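Local coordinates for protein adenylyltransferase VopS (Vibrio parahaemolyticus, PDB 3LET) that transfers AMP from ATP to a threonine of host Rho GTPases, blocking their interaction with downstream effectors and so inhibiting actin assembly in infected cells, at residues Q121-A133 with P228-G241. Residues are numbered along the deposited sequence; the frame is centred on the assembly and turned at random.
Sequences QAVFDMEVMHLKA and PNISGGTLPSSIGG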
loop_
_atom_site.group_PDB
_atom_site.type_symbol
_atom_site.label_atom_id
_atom_site.label_comp_id
_atom_site.label_asym_id
_atom_site.label_seq_id
_atom_site.Cartn_x
_atom_site.Cartn_y
_atom_site.Cartn_z
ATOM N N GLN A 121 -8.381 1.782 -17.373
ATOM C CA GLN A 121 -9.307 0.896 -16.657
ATOM C C GLN A 121 -8.781 -0.520 -16.637
ATOM O O GLN A 121 -8.993 -1.244 -15.654
ATOM C CB GLN A 121 -10.709 0.925 -17.273
ATOM C CG GLN A 121 -11.434 2.228 -16.968
ATOM C CD GLN A 121 -12.793 2.311 -17.624
ATOM O OE1 GLN A 121 -13.799 1.820 -17.091
ATOM N NE2 GLN A 121 -12.832 2.912 -18.802
ATOM N N ALA A 122 -8.108 -0.952 -17.701
ATOM C CA ALA A 122 -7.499 -2.285 -17.652
ATOM C C ALA A 122 -6.358 -2.327 -16.624
ATOM O O ALA A 122 -6.191 -3.321 -15.918
ATOM C CB ALA A 122 -7.010 -2.721 -19.057
ATOM N N VAL A 123 -5.581 -1.246 -16.511
ATOM C CA VAL A 123 -4.513 -1.201 -15.513
ATOM C C VAL A 123 -5.132 -1.306 -14.116
ATOM O O VAL A 123 -4.688 -2.099 -13.314
ATOM C CB VAL A 123 -3.666 0.091 -15.623
ATOM C CG1 VAL A 123 -2.735 0.244 -14.406
ATOM C CG2 VAL A 123 -2.863 0.095 -16.938
ATOM N N PHE A 124 -6.179 -0.534 -13.852
ATOM C CA PHE A 124 -6.877 -0.573 -12.541
ATOM C C PHE A 124 -7.454 -1.964 -12.281
ATOM O O PHE A 124 -7.370 -2.486 -11.155
ATOM C CB PHE A 124 -8.058 0.422 -12.518
ATOM C CG PHE A 124 -7.701 1.837 -12.110
ATOM C CD1 PHE A 124 -6.389 2.267 -12.044
ATOM C CD2 PHE A 124 -8.711 2.740 -11.805
ATOM C CE1 PHE A 124 -6.082 3.553 -11.683
ATOM C CE2 PHE A 124 -8.407 4.046 -11.456
ATOM C CZ PHE A 124 -7.084 4.449 -11.403
ATOM N N ASP A 125 -8.067 -2.577 -13.306
ATOM C CA ASP A 125 -8.678 -3.910 -13.128
ATOM C C ASP A 125 -7.613 -4.929 -12.702
ATOM O O ASP A 125 -7.889 -5.866 -11.911
ATOM C CB ASP A 125 -9.289 -4.410 -14.447
ATOM C CG ASP A 125 -10.723 -3.897 -14.709
ATOM O OD1 ASP A 125 -11.445 -3.523 -13.771
ATOM O OD2 ASP A 125 -11.143 -3.917 -15.890
ATOM N N MET A 126 -6.415 -4.813 -13.272
ATOM C CA MET A 126 -5.311 -5.735 -12.927
ATOM C C MET A 126 -4.923 -5.500 -11.480
ATOM O O MET A 126 -4.731 -6.456 -10.716
ATOM C CB MET A 126 -4.081 -5.517 -13.822
ATOM C CG MET A 126 -4.302 -5.889 -15.289
ATOM S SD MET A 126 -4.610 -7.643 -15.481
ATOM C CE MET A 126 -3.096 -8.341 -14.819
ATOM N N GLU A 127 -4.851 -4.242 -11.093
ATOM C CA GLU A 127 -4.475 -3.939 -9.706
ATOM C C GLU A 127 -5.535 -4.505 -8.766
ATOM O O GLU A 127 -5.210 -5.169 -7.779
ATOM C CB GLU A 127 -4.328 -2.439 -9.501
ATOM C CG GLU A 127 -3.938 -2.044 -8.060
ATOM C CD GLU A 127 -2.498 -2.432 -7.670
ATOM O OE1 GLU A 127 -1.778 -3.042 -8.484
ATOM O OE2 GLU A 127 -2.083 -2.113 -6.523
ATOM N N VAL A 128 -6.811 -4.270 -9.073
ATOM C CA VAL A 128 -7.891 -4.803 -8.234
ATOM C C VAL A 128 -7.779 -6.333 -8.107
ATOM O O VAL A 128 -7.904 -6.880 -7.016
ATOM C CB VAL A 128 -9.277 -4.441 -8.817
ATOM C CG1 VAL A 128 -10.397 -5.240 -8.104
ATOM C CG2 VAL A 128 -9.519 -2.924 -8.714
ATOM N N MET A 129 -7.554 -7.026 -9.224
ATOM C CA MET A 129 -7.403 -8.474 -9.178
ATOM C C MET A 129 -6.319 -8.897 -8.182
ATOM O O MET A 129 -6.459 -9.890 -7.452
ATOM C CB MET A 129 -7.006 -8.995 -10.562
ATOM C CG MET A 129 -8.147 -9.162 -11.516
ATOM S SD MET A 129 -7.593 -9.986 -13.028
ATOM C CE MET A 129 -6.771 -11.421 -12.304
ATOM N N HIS A 130 -5.211 -8.178 -8.201
ATOM C CA HIS A 130 -4.030 -8.592 -7.422
ATOM C C HIS A 130 -4.221 -8.324 -5.951
ATOM O O HIS A 130 -3.796 -9.116 -5.110
ATOM C CB HIS A 130 -2.785 -7.883 -7.955
ATOM C CG HIS A 130 -2.460 -8.262 -9.370
ATOM N ND1 HIS A 130 -1.726 -7.460 -10.215
ATOM C CD2 HIS A 130 -2.809 -9.356 -10.091
ATOM C CE1 HIS A 130 -1.613 -8.057 -11.394
ATOM N NE2 HIS A 130 -2.264 -9.204 -11.345
ATOM N N LEU A 131 -4.863 -7.207 -5.630
ATOM C CA LEU A 131 -5.137 -6.904 -4.226
ATOM C C LEU A 131 -6.119 -7.939 -3.710
ATOM O O LEU A 131 -6.028 -8.399 -2.571
ATOM C CB LEU A 131 -5.759 -5.522 -4.080
ATOM C CG LEU A 131 -4.834 -4.421 -4.621
ATOM C CD1 LEU A 131 -5.455 -3.047 -4.416
ATOM C CD2 LEU A 131 -3.469 -4.467 -3.961
ATOM N N LYS A 132 -7.105 -8.286 -4.528
ATOM C CA LYS A 132 -8.130 -9.211 -4.051
ATOM C C LYS A 132 -7.567 -10.605 -3.889
ATOM O O LYS A 132 -8.052 -11.364 -3.066
ATOM C CB LYS A 132 -9.325 -9.260 -5.014
ATOM C CG LYS A 132 -10.193 -8.012 -4.849
ATOM C CD LYS A 132 -11.521 -8.178 -5.552
ATOM C CE LYS A 132 -12.526 -7.168 -5.067
ATOM N NZ LYS A 132 -13.842 -7.352 -5.743
ATOM N N ALA A 133 -6.578 -10.962 -4.703
ATOM C CA ALA A 133 -5.990 -12.298 -4.591
ATOM C C ALA A 133 -5.273 -12.388 -3.239
ATOM O O ALA A 133 -5.374 -13.402 -2.544
ATOM C CB ALA A 133 -5.029 -12.573 -5.740
ATOM N N PRO A 228 1.046 -0.750 -10.734
ATOM C CA PRO A 228 0.406 -2.053 -10.964
ATOM C C PRO A 228 1.187 -2.920 -11.943
ATOM O O PRO A 228 1.759 -2.393 -12.906
ATOM C CB PRO A 228 -0.943 -1.680 -11.586
ATOM C CG PRO A 228 -1.229 -0.283 -11.015
ATOM C CD PRO A 228 0.125 0.382 -11.006
ATOM N N ASN A 229 1.205 -4.232 -11.715
ATOM C CA ASN A 229 1.917 -5.128 -12.620
ATOM C C ASN A 229 0.915 -5.609 -13.651
ATOM O O ASN A 229 -0.088 -6.217 -13.301
ATOM C CB ASN A 229 2.548 -6.314 -11.868
ATOM C CG ASN A 229 3.480 -7.125 -12.751
ATOM O OD1 ASN A 229 3.088 -7.579 -13.827
ATOM N ND2 ASN A 229 4.722 -7.303 -12.307
ATOM N N ILE A 230 1.148 -5.269 -14.916
ATOM C CA ILE A 230 0.245 -5.685 -15.988
ATOM C C ILE A 230 0.967 -6.626 -16.949
ATOM O O ILE A 230 0.509 -6.856 -18.072
ATOM C CB ILE A 230 -0.294 -4.484 -16.798
ATOM C CG1 ILE A 230 0.857 -3.703 -17.437
ATOM C CG2 ILE A 230 -1.149 -3.578 -15.907
ATOM C CD1 ILE A 230 0.389 -2.619 -18.405
ATOM N N SER A 231 2.086 -7.165 -16.475
ATOM C CA SER A 231 2.978 -7.995 -17.274
ATOM C C SER A 231 2.894 -9.469 -16.926
ATOM O O SER A 231 3.686 -10.250 -17.413
ATOM C CB SER A 231 4.424 -7.548 -17.027
ATOM O OG SER A 231 4.635 -6.233 -17.499
ATOM N N GLY A 232 1.956 -9.856 -16.075
ATOM C CA GLY A 232 1.881 -11.235 -15.618
ATOM C C GLY A 232 2.174 -11.391 -14.129
ATOM O O GLY A 232 1.702 -12.333 -13.492
ATOM N N GLY A 233 2.952 -10.470 -13.570
ATOM C CA GLY A 233 3.249 -10.495 -12.141
ATOM C C GLY A 233 2.008 -10.227 -11.313
ATOM O O GLY A 233 1.005 -9.752 -11.829
ATOM N N THR A 234 2.063 -10.535 -10.025
ATOM C CA THR A 234 0.908 -10.304 -9.153
ATOM C C THR A 234 1.213 -9.331 -8.000
ATOM O O THR A 234 0.337 -9.072 -7.176
ATOM C CB THR A 234 0.355 -11.627 -8.567
ATOM O OG1 THR A 234 1.414 -12.333 -7.917
ATOM C CG2 THR A 234 -0.240 -12.504 -9.665
ATOM N N LEU A 235 2.428 -8.787 -7.953
ATOM C CA LEU A 235 2.811 -7.835 -6.901
ATOM C C LEU A 235 1.890 -6.616 -6.940
ATOM O O LEU A 235 1.763 -6.009 -8.002
ATOM C CB LEU A 235 4.223 -7.312 -7.146
ATOM C CG LEU A 235 5.377 -7.634 -6.197
ATOM C CD1 LEU A 235 6.526 -6.672 -6.497
ATOM C CD2 LEU A 235 4.970 -7.534 -4.746
ATOM N N PRO A 236 1.273 -6.246 -5.800
ATOM C CA PRO A 236 0.515 -4.991 -5.692
ATOM C C PRO A 236 1.386 -3.786 -6.040
ATOM O O PRO A 236 2.601 -3.863 -5.871
ATOM C CB PRO A 236 0.142 -4.938 -4.216
ATOM C CG PRO A 236 0.114 -6.363 -3.795
ATOM C CD PRO A 236 1.218 -7.014 -4.542
ATOM N N SER A 237 0.794 -2.695 -6.519
ATOM C CA SER A 237 1.545 -1.455 -6.652
ATOM C C SER A 237 1.990 -1.082 -5.246
ATOM O O SER A 237 1.461 -1.594 -4.254
ATOM C CB SER A 237 0.665 -0.332 -7.220
ATOM O OG SER A 237 -0.447 -0.066 -6.368
ATOM N N SER A 238 2.940 -0.162 -5.138
ATOM C CA SER A 238 3.386 0.247 -3.827
ATOM C C SER A 238 2.226 0.904 -3.100
ATOM O O SER A 238 1.996 0.658 -1.906
ATOM C CB SER A 238 4.584 1.203 -3.916
ATOM O OG SER A 238 4.333 2.295 -4.782
ATOM N N ILE A 239 1.489 1.756 -3.805
ATOM C CA ILE A 239 0.372 2.456 -3.165
ATOM C C ILE A 239 -0.760 1.485 -2.788
ATOM O O ILE A 239 -1.367 1.569 -1.707
ATOM C CB ILE A 239 -0.160 3.525 -4.122
ATOM C CG1 ILE A 239 0.917 4.600 -4.322
ATOM C CG2 ILE A 239 -1.494 4.120 -3.609
ATOM C CD1 ILE A 239 0.580 5.594 -5.425
ATOM N N GLY A 240 -1.066 0.577 -3.709
ATOM C CA GLY A 240 -2.100 -0.411 -3.476
ATOM C C GLY A 240 -1.774 -1.288 -2.277
ATOM O O GLY A 240 -2.615 -1.532 -1.434
ATOM N N GLY A 241 -0.550 -1.784 -2.193
ATOM C CA GLY A 241 -0.207 -2.657 -1.069
ATOM C C GLY A 241 -0.254 -1.948 0.293
ATOM O O GLY A 241 -0.741 -2.481 1.279
HETATM O O HOH W 1 -0.348 -5.092 -9.387
HETATM O O HOH W 2 -1.562 -10.610 -5.561
#
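Glu-127 makes the direct hydrogen bonds between segments 121-133 and 228-241. Its CG lies anti to the backbone N (chi1 180°), and a bend at chi2 brings the carboxylate to the start of helix 238-255. There OE2 receives Ser-237 N on its syn lone pair, at 2.9 Å, whereas Ser-237 OG, 2.6 Å from OE2, approaches 60° out of the carboxylate plane; Ser-237 N also bonds weakly to OE1. Ser-237 is the N-cap residue, its OG accepting from Gly-240 N, so the carboxylate grips the capping residue by both N and OG.

One water donates to Glu-127 OE1 and Leu-235 O, accepts from Asn-229 N and bonds His-130 ND1 in the imidazole plane.

Thr-234 CA sits 3.8 Å from the ring centroid of His-130 and only 3° off its normal, a CH-pi contact; Met-126 O, of the same helix as the ring, lies toward the rim of the opposite face. Asn-229 O meets the ring edge, 3.1 Å from His-130 CE1.

Apolar contacts flank this polar centre: Val-123 CG1 meets Pro-228 CG at 3.7 Å, Met-126 CG packs against Ile-230 CG2, and Leu-131 CD2 reaches Pro-236 CB.

The contact thus joins helix 113-139, within the VopS N-terminal domain family, to the Fic/Fido-range loop before helix 238-255; from helix 88-102, Tyr-102 touches Val-123 and Ile-230, and Leu-94 touches Ser-237.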